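Local coordinates for protein catechol 2,3-dioxygenase (Pseudomonas sp. KL28, PDB 3HPY) that probably cleaves the ring of catechol and alkylcatechols beside the hydroxyl pair with dioxygen, as a homotetrameric, iron-dependent extradiol dioxygenase, at residues Gln13-Leu19 with Ile57-Thr63. Residues are numbered along the deposited sequence; the frame is centred on the assembly and turned at random.
Sequences QVRVLNL and IIREADT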
loop_
_atom_site.group_PDB
_atom_site.type_symbol
_atom_site.label_atom_id
_atom_site.label_comp_id
_atom_site.label_asym_id
_atom_site.label_seq_id
_atom_site.Cartn_x
_atom_site.Cartn_y
_atom_site.Cartn_z
ATOM N N GLN C 13 4.690 -20.511 24.487
ATOM C CA GLN C 13 5.662 -20.357 25.565
ATOM C C GLN C 13 7.041 -20.625 24.978
ATOM O O GLN C 13 7.368 -21.762 24.633
ATOM C CB GLN C 13 5.388 -21.332 26.714
ATOM C CG GLN C 13 6.427 -21.252 27.839
ATOM C CD GLN C 13 6.011 -20.335 28.975
ATOM O OE1 GLN C 13 5.299 -20.747 29.894
ATOM N NE2 GLN C 13 6.449 -19.081 28.914
ATOM N N VAL C 14 7.833 -19.562 24.862
ATOM C CA VAL C 14 9.173 -19.636 24.289
ATOM C C VAL C 14 10.221 -19.224 25.324
ATOM O O VAL C 14 9.991 -18.334 26.147
ATOM C CB VAL C 14 9.284 -18.709 23.042
ATOM C CG1 VAL C 14 10.706 -18.722 22.490
ATOM C CG2 VAL C 14 8.312 -19.168 21.970
ATOM N N ARG C 15 11.370 -19.881 25.268
ATOM C CA ARG C 15 12.462 -19.613 26.190
ATOM C C ARG C 15 13.598 -18.828 25.533
ATOM O O ARG C 15 13.993 -19.116 24.413
ATOM C CB ARG C 15 12.986 -20.938 26.745
ATOM C CG ARG C 15 13.005 -22.078 25.731
ATOM C CD ARG C 15 13.632 -23.323 26.344
ATOM N NE ARG C 15 13.997 -24.330 25.351
ATOM C CZ ARG C 15 13.163 -25.234 24.848
ATOM N NH1 ARG C 15 11.896 -25.275 25.241
ATOM N NH2 ARG C 15 13.601 -26.099 23.943
ATOM N N VAL C 16 14.105 -17.823 26.233
ATOM C CA VAL C 16 15.197 -17.011 25.715
ATOM C C VAL C 16 16.412 -17.126 26.637
ATOM O O VAL C 16 16.271 -17.363 27.837
ATOM C CB VAL C 16 14.794 -15.523 25.602
ATOM C CG1 VAL C 16 13.783 -15.335 24.478
ATOM C CG2 VAL C 16 14.214 -15.047 26.913
ATOM N N LEU C 17 17.601 -16.965 26.067
ATOM C CA LEU C 17 18.847 -17.049 26.827
ATOM C C LEU C 17 18.986 -15.882 27.810
ATOM O O LEU C 17 19.473 -16.061 28.928
ATOM C CB LEU C 17 20.037 -17.050 25.869
ATOM C CG LEU C 17 19.959 -18.000 24.667
ATOM C CD1 LEU C 17 21.122 -17.736 23.718
ATOM C CD2 LEU C 17 19.974 -19.440 25.148
ATOM N N ASN C 18 18.577 -14.688 27.384
ATOM C CA ASN C 18 18.651 -13.503 28.235
ATOM C C ASN C 18 17.274 -12.863 28.335
ATOM O O ASN C 18 16.797 -12.221 27.397
ATOM C CB ASN C 18 19.647 -12.486 27.670
ATOM C CG ASN C 18 19.920 -11.337 28.633
ATOM O OD1 ASN C 18 19.002 -10.661 29.107
ATOM N ND2 ASN C 18 21.193 -11.108 28.922
ATOM N N LEU C 19 16.644 -13.039 29.487
ATOM C CA LEU C 19 15.313 -12.502 29.724
ATOM C C LEU C 19 15.247 -10.996 29.491
ATOM O O LEU C 19 14.366 -10.514 28.778
ATOM C CB LEU C 19 14.875 -12.821 31.152
ATOM C CG LEU C 19 13.477 -13.415 31.325
ATOM C CD1 LEU C 19 13.203 -13.630 32.806
ATOM C CD2 LEU C 19 12.443 -12.494 30.724
ATOM N N ILE C 57 4.683 -15.716 25.807
ATOM C CA ILE C 57 5.334 -15.669 27.110
ATOM C C ILE C 57 6.765 -16.194 27.026
ATOM O O ILE C 57 7.010 -17.276 26.493
ATOM C CB ILE C 57 4.566 -16.509 28.169
ATOM C CG1 ILE C 57 3.058 -16.242 28.093
ATOM C CG2 ILE C 57 5.019 -16.107 29.556
ATOM C CD1 ILE C 57 2.291 -17.226 27.242
ATOM N N ILE C 58 7.708 -15.422 27.556
ATOM C CA ILE C 58 9.098 -15.839 27.521
ATOM C C ILE C 58 9.607 -16.235 28.896
ATOM O O ILE C 58 9.137 -15.734 29.925
ATOM C CB ILE C 58 10.006 -14.736 26.932
ATOM C CG1 ILE C 58 9.657 -13.385 27.548
ATOM C CG2 ILE C 58 9.845 -14.697 25.420
ATOM C CD1 ILE C 58 10.653 -12.301 27.255
ATOM N N ARG C 59 10.573 -17.147 28.892
ATOM C CA ARG C 59 11.176 -17.665 30.113
ATOM C C ARG C 59 12.676 -17.886 29.903
ATOM O O ARG C 59 13.077 -18.606 28.983
ATOM C CB ARG C 59 10.505 -18.988 30.484
ATOM C CG ARG C 59 11.127 -19.714 31.662
ATOM C CD ARG C 59 10.344 -20.991 31.988
ATOM N NE ARG C 59 10.450 -22.016 30.950
ATOM C CZ ARG C 59 11.431 -22.909 30.877
ATOM N NH1 ARG C 59 12.400 -22.907 31.784
ATOM N NH2 ARG C 59 11.439 -23.812 29.904
ATOM N N GLU C 60 13.497 -17.273 30.753
ATOM C CA GLU C 60 14.949 -17.412 30.639
ATOM C C GLU C 60 15.351 -18.851 30.904
ATOM O O GLU C 60 15.388 -19.290 32.051
ATOM C CB GLU C 60 15.673 -16.491 31.629
ATOM C CG GLU C 60 17.193 -16.512 31.469
ATOM C CD GLU C 60 17.914 -15.587 32.431
ATOM O OE1 GLU C 60 17.672 -14.362 32.390
ATOM O OE2 GLU C 60 18.732 -16.087 33.228
ATOM N N ALA C 61 15.650 -19.588 29.841
ATOM C CA ALA C 61 16.038 -20.977 29.996
ATOM C C ALA C 61 17.471 -21.206 29.552
ATOM O O ALA C 61 18.086 -20.358 28.905
ATOM C CB ALA C 61 15.101 -21.873 29.215
ATOM N N ASP C 62 17.996 -22.369 29.910
ATOM C CA ASP C 62 19.357 -22.727 29.564
ATOM C C ASP C 62 19.533 -22.775 28.044
ATOM O O ASP C 62 20.643 -22.608 27.534
ATOM C CB ASP C 62 19.700 -24.079 30.189
ATOM C CG ASP C 62 21.187 -24.343 30.213
ATOM O OD1 ASP C 62 21.595 -25.399 30.750
ATOM O OD2 ASP C 62 21.946 -23.490 29.693
ATOM N N THR C 63 18.435 -22.995 27.324
ATOM C CA THR C 63 18.473 -23.059 25.862
ATOM C C THR C 63 17.278 -22.338 25.246
ATOM O O THR C 63 16.347 -21.950 25.953
ATOM C CB THR C 63 18.464 -24.523 25.359
ATOM O OG1 THR C 63 18.537 -24.535 23.927
ATOM C CG2 THR C 63 17.182 -25.226 25.780
#
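Val14 and Val16 hydrogen-bond to Ile57, Arg59 and Ala61 in a parallel ladder that sets Val14 beside Ile58 and Val16 beside Glu60; the axes of the short segments 13-16 and 57-60 approach to 4.4 Å at 35°. Val14 N gives a bond of 2.9 Å to Ile57 O, Arg59 N meets Val14 O at 3.0 Å, and Val16 N and Ala61 N continue the ladder to Arg59 O and Val16 O. The bend at chi2 (95°) of Gln13 brings its NE2 back to Ile57 O for a weak second bond, and Arg42 takes its OE1. Strands 9-16 and 56-60 are parallel neighbours in the mixed sheet of the N-terminal vicinal-oxygen-chelate domain, joined through helix 19-29 and strands 33-37 and 43-46; the iron is bound by His154, His216 and Glu267 of the C-terminal half. On the face bearing Gln13, Arg15 runs extended past Ala61, Arg15 CB 3.4 Å from Ala61 CB; Arg15 NE lies 3.3 Å from Thr63 CG2 and bonds weakly to Ala64 O. Arg15 and Arg59 both form salt bridges to Asp67, which probably offsets their like charges. On the face of Val14 and Val16, Ile58 CG2 reaches Val16 CG1 at 4.1 Å, while Ile58 CD1 meets Leu19 CD2. At the ladder's end, on this face, extended Glu60 (chi1 -175°) reaches helix 19-29: OE1 accepts a weak 3.4 Å bond from Leu19 N, and Glu60 CB packs against Leu19 CB and CG.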